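Glycosyl transferase family 8 (Streptococcus pneumoniae, PDB 5GVV) transfers galactose from UDP-galactose to the terminal glucose of the already glycosylated serine-rich repeat protein PsrP, the third step of its O-glycosylation. Local coordinates at residues A131-A137 with N197-Y202; K161-T166 with I180-L184. All coordinates share one frame; numbering follows the deposited sequence.

How the contacts relate
Both contacts belong to the glycosyltransferase family 8 region, yet they share no secondary-structure element. Contact 1 joins two loops, one following sheet strand 128-131 and the other leading into helix 203-208, and mixes buried residues such as Gln199 with partly exposed Phe135 and Tyr202. Contact 2, whose segments fall between those of contact 1 in sequence, packs helix 158-167 against helix 176-185, with Leu162, Ile180 and Leu181 buried and Lys161 exposed. Their centres lie about 21 Å apart, and the nearest atoms about 7 Å. Contact 1 combines hydrogen bonds to and from the Gln199 amide with aromatic packing, its Asn197 side chain about 7 Å from manganese, whereas contact 2 has no hydrogen bond between its segments.

Contact 1: residues A131-A137 with N197-Y202; sequences ARSCFGA and NFQIGY
Gln199 reaches Arg132 and Cys134 through a chain bent at chi2, while Tyr202 sets CG anti to its backbone N (chi1 -176°) and turns one ring face to Cys134. The Gln199 amide is gripped by three bonds. Its NE2 donates to Arg132 O at 3.1 Å, nearly straight at 162°, and also to Asn197 O within its own loop; both acceptors lie in the amide plane. Its OE1 accepts from Cys134 N at 2.7 Å, the donor standing above the carbonyl plane. Together these bonds fix the amide's rotation, and a buried side chain thereby ties the turn after strand 128-131 to the loop at the metal site of this GT-A fold. At the strand end of the first loop, Ala131 CB meets Asn197 CB at 3.6 Å, and one water accepts from Ala131 N and Asn197 ND2. Asn197 OD1 bonds the manganese ligand His227, making Asn197 a second-shell residue, while its ND2 also bonds Asn142. Two aromatic contacts extend the interface beyond the amide. Cys134 CB sits over the Tyr202 ring face, 3.8 Å from the centroid, a CH-pi contact; SG stands oblique to the same ring in a sulfur-aromatic contact, 3.4 Å from Tyr202 CD1. The Phe135 edge meets the Phe198 face in a T-shaped pair, planes at 77°, with Phe135 CE1 3.5 Å from Phe198 CE2.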
# COMPACT_ATOMS: atom_id res chain seq x y z
N ALA A 131 26.65 2.73 11.09
CA ALA A 131 27.42 3.52 10.13
C ALA A 131 27.36 5.00 10.50
O ALA A 131 26.41 5.44 11.14
CB ALA A 131 26.88 3.32 8.71
N ARG A 132 28.37 5.76 10.07
CA ARG A 132 28.40 7.19 10.33
C ARG A 132 27.28 7.90 9.59
O ARG A 132 26.75 7.38 8.61
CB ARG A 132 29.74 7.78 9.90
CG ARG A 132 30.01 7.67 8.41
CD ARG A 132 31.44 8.06 8.06
NE ARG A 132 31.78 7.70 6.69
CZ ARG A 132 32.90 8.08 6.08
NH1 ARG A 132 33.78 8.84 6.72
NH2 ARG A 132 33.14 7.71 4.83
N SER A 133 26.92 9.09 10.07
CA SER A 133 25.84 9.86 9.46
C SER A 133 26.31 10.61 8.21
O SER A 133 27.26 11.39 8.26
CB SER A 133 25.26 10.85 10.48
OG SER A 133 24.29 11.70 9.89
N CYS A 134 25.63 10.34 7.09
CA CYS A 134 25.89 10.99 5.81
C CYS A 134 27.37 11.10 5.44
O CYS A 134 27.88 12.20 5.24
CB CYS A 134 25.24 12.38 5.77
SG CYS A 134 23.48 12.36 6.16
N PHE A 135 28.05 9.96 5.36
CA PHE A 135 29.43 9.89 4.90
C PHE A 135 30.39 10.74 5.74
O PHE A 135 31.53 11.00 5.33
CB PHE A 135 29.52 10.30 3.42
CG PHE A 135 28.59 9.52 2.53
CD1 PHE A 135 28.95 8.26 2.07
CD2 PHE A 135 27.36 10.04 2.15
CE1 PHE A 135 28.10 7.53 1.25
CE2 PHE A 135 26.50 9.32 1.33
CZ PHE A 135 26.88 8.07 0.88
N GLY A 136 29.93 11.16 6.92
CA GLY A 136 30.72 11.98 7.81
C GLY A 136 30.29 13.44 7.85
O GLY A 136 30.89 14.25 8.56
N ALA A 137 29.25 13.78 7.09
CA ALA A 137 28.73 15.15 7.05
C ALA A 137 28.01 15.49 8.33
O ALA A 137 28.14 16.60 8.86
CB ALA A 137 27.80 15.34 5.87
N ASN A 197 24.86 1.07 5.24
CA ASN A 197 23.85 2.10 5.47
C ASN A 197 24.20 3.27 4.56
O ASN A 197 24.64 4.32 5.03
CB ASN A 197 23.84 2.54 6.93
CG ASN A 197 22.64 3.41 7.27
OD1 ASN A 197 21.93 3.91 6.39
ND2 ASN A 197 22.42 3.62 8.56
N PHE A 198 24.01 3.08 3.26
CA PHE A 198 24.44 4.06 2.27
C PHE A 198 23.33 5.07 2.06
O PHE A 198 22.31 4.78 1.41
CB PHE A 198 24.79 3.35 0.96
CG PHE A 198 25.57 4.20 -0.02
CD1 PHE A 198 24.92 5.06 -0.88
CD2 PHE A 198 26.96 4.13 -0.06
CE1 PHE A 198 25.64 5.85 -1.78
CE2 PHE A 198 27.69 4.91 -0.96
CZ PHE A 198 27.02 5.77 -1.82
N GLN A 199 23.53 6.26 2.62
CA GLN A 199 22.46 7.25 2.71
C GLN A 199 22.30 8.08 1.44
O GLN A 199 22.60 9.28 1.40
CB GLN A 199 22.65 8.10 3.97
CG GLN A 199 22.53 7.25 5.25
CD GLN A 199 23.47 7.69 6.35
OE1 GLN A 199 23.43 8.84 6.78
NE2 GLN A 199 24.32 6.77 6.82
N ILE A 200 21.79 7.42 0.40
CA ILE A 200 21.56 8.04 -0.89
C ILE A 200 20.51 9.14 -0.80
O ILE A 200 20.40 10.00 -1.69
CB ILE A 200 21.14 6.96 -1.92
CG1 ILE A 200 21.33 7.46 -3.35
CG2 ILE A 200 19.71 6.50 -1.67
CD1 ILE A 200 22.77 7.39 -3.83
N GLY A 201 19.73 9.13 0.28
CA GLY A 201 18.73 10.16 0.50
C GLY A 201 19.35 11.52 0.81
O GLY A 201 18.67 12.55 0.73
N TYR A 202 20.64 11.52 1.14
CA TYR A 202 21.35 12.76 1.47
C TYR A 202 21.65 13.62 0.24
O TYR A 202 22.10 14.76 0.38
CB TYR A 202 22.65 12.45 2.22
CG TYR A 202 23.40 13.68 2.71
CD1 TYR A 202 22.84 14.55 3.63
CD2 TYR A 202 24.69 13.96 2.24
CE1 TYR A 202 23.52 15.67 4.08
CE2 TYR A 202 25.38 15.08 2.68
CZ TYR A 202 24.79 15.93 3.60
OH TYR A 202 25.47 17.04 4.04
O HOH W 1 23.96 2.84 10.86

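Contact 2: residues K161-T166 with I180-L184; sequences KLIDLT and ILNML
This is an apolar helix-helix contact between helix 158-167 and helix 176-185, both in the connection between sheet strands 145-149 and 189-192. The local axes of 161-166 and 180-184 approach to 10.1 Å at 110° between their N-to-C directions, so the helices meet steeply and the contact is confined to a short patch. Leu162 is the hub: its CD2 branch enters among Ile180, Leu181 and Leu184, lying 3.7 Å from Ile180 CG2 and 3.8 Å from Leu181 CD2. The side chain of Leu184 crosses that of Leu162 at about a right angle and puts its CD2 3.7 Å from Leu162 CD2. One turn on, Leu165 extends away from its own N (chi1 178°), which carries CD2 onto selenomethionine Met183 at CG, a tight 3.4 Å away. Where the backbones come nearest, Thr166 and Ile180 have CA atoms 6.2 Å apart, and Thr166 OG1 lies against the Ile180 CG2 methyl at 3.3 Å. That hydroxyl also bonds Tyr91 OH, and the Tyr91 side chain touches both Leu162 and Ile180. With the hydroxyl so engaged and no hydrogen bond between the segments, they meet through close fit of aliphatic side chains, without directional bonds of their own.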
# COMPACT_ATOMS: atom_id res chain seq x y z
N LYS A 161 16.00 4.15 29.66
CA LYS A 161 16.98 5.23 29.60
C LYS A 161 16.77 6.14 28.39
O LYS A 161 16.93 7.36 28.49
CB LYS A 161 18.39 4.64 29.60
CG LYS A 161 18.78 4.06 30.94
CD LYS A 161 20.02 3.21 30.84
CE LYS A 161 20.61 2.98 32.22
NZ LYS A 161 22.08 3.22 32.21
N LEU A 162 16.40 5.55 27.26
CA LEU A 162 16.12 6.31 26.05
C LEU A 162 14.85 7.15 26.21
O LEU A 162 14.82 8.33 25.86
CB LEU A 162 15.99 5.38 24.84
CG LEU A 162 17.28 4.77 24.28
CD1 LEU A 162 17.00 3.54 23.42
CD2 LEU A 162 18.06 5.80 23.49
N ILE A 163 13.81 6.52 26.76
CA ILE A 163 12.53 7.19 27.01
C ILE A 163 12.71 8.38 27.94
O ILE A 163 12.31 9.50 27.62
CB ILE A 163 11.49 6.23 27.62
CG1 ILE A 163 11.03 5.19 26.60
CG2 ILE A 163 10.28 7.01 28.13
CD1 ILE A 163 10.14 4.10 27.17
N ASP A 164 13.32 8.12 29.10
CA ASP A 164 13.61 9.16 30.08
C ASP A 164 14.44 10.30 29.48
O ASP A 164 14.13 11.48 29.70
CB ASP A 164 14.32 8.56 31.30
CG ASP A 164 13.44 7.62 32.09
OD1 ASP A 164 12.20 7.69 31.94
OD2 ASP A 164 13.98 6.81 32.88
N LEU A 165 15.48 9.96 28.73
CA LEU A 165 16.31 10.98 28.11
C LEU A 165 15.57 11.70 26.98
O LEU A 165 15.76 12.90 26.80
CB LEU A 165 17.65 10.43 27.61
CG LEU A 165 18.53 11.48 26.91
CD1 LEU A 165 18.80 12.67 27.82
CD2 LEU A 165 19.84 10.89 26.40
N THR A 166 14.73 10.99 26.24
CA THR A 166 13.94 11.62 25.19
C THR A 166 12.87 12.51 25.81
O THR A 166 12.40 13.47 25.19
CB THR A 166 13.28 10.59 24.25
OG1 THR A 166 14.23 9.57 23.90
CG2 THR A 166 12.78 11.27 22.97
N ILE A 180 18.98 11.24 20.29
CA ILE A 180 18.91 10.61 21.61
C ILE A 180 19.85 9.41 21.70
O ILE A 180 20.56 9.24 22.69
CB ILE A 180 17.47 10.14 21.92
CG1 ILE A 180 16.48 11.31 21.86
CG2 ILE A 180 17.42 9.46 23.28
CD1 ILE A 180 16.88 12.50 22.73
N LEU A 181 19.84 8.58 20.66
CA LEU A 181 20.69 7.39 20.61
C LEU A 181 22.19 7.73 20.65
O LEU A 181 22.97 7.06 21.33
CB LEU A 181 20.37 6.57 19.35
CG LEU A 181 19.09 5.74 19.39
CD1 LEU A 181 18.59 5.44 17.99
CD2 LEU A 181 19.31 4.46 20.16
N ASN A 182 22.58 8.78 19.94
CA ASN A 182 23.96 9.22 19.95
C ASN A 182 24.36 9.84 21.28
O ASN A 182 25.48 9.66 21.77
CB ASN A 182 24.21 10.21 18.81
CG ASN A 182 24.47 9.51 17.49
OD1 ASN A 182 25.61 9.22 17.15
ND2 ASN A 182 23.40 9.23 16.75
N MSE A 183 23.44 10.58 21.87
CA MSE A 183 23.73 11.21 23.15
C MSE A 183 23.82 10.20 24.25
O MSE A 183 24.42 10.53 25.25
CB MSE A 183 22.71 12.29 23.41
CG MSE A 183 22.34 12.53 24.86
SE MSE A 183 21.31 14.12 25.02
CE MSE A 183 20.93 14.51 23.14
N LEU A 184 23.23 9.02 24.13
CA LEU A 184 23.28 7.99 25.16
C LEU A 184 24.47 7.05 25.00
O LEU A 184 25.01 6.55 25.99
CB LEU A 184 21.98 7.19 25.17
CG LEU A 184 21.83 6.14 26.28
CD1 LEU A 184 21.66 6.79 27.64
CD2 LEU A 184 20.68 5.19 25.99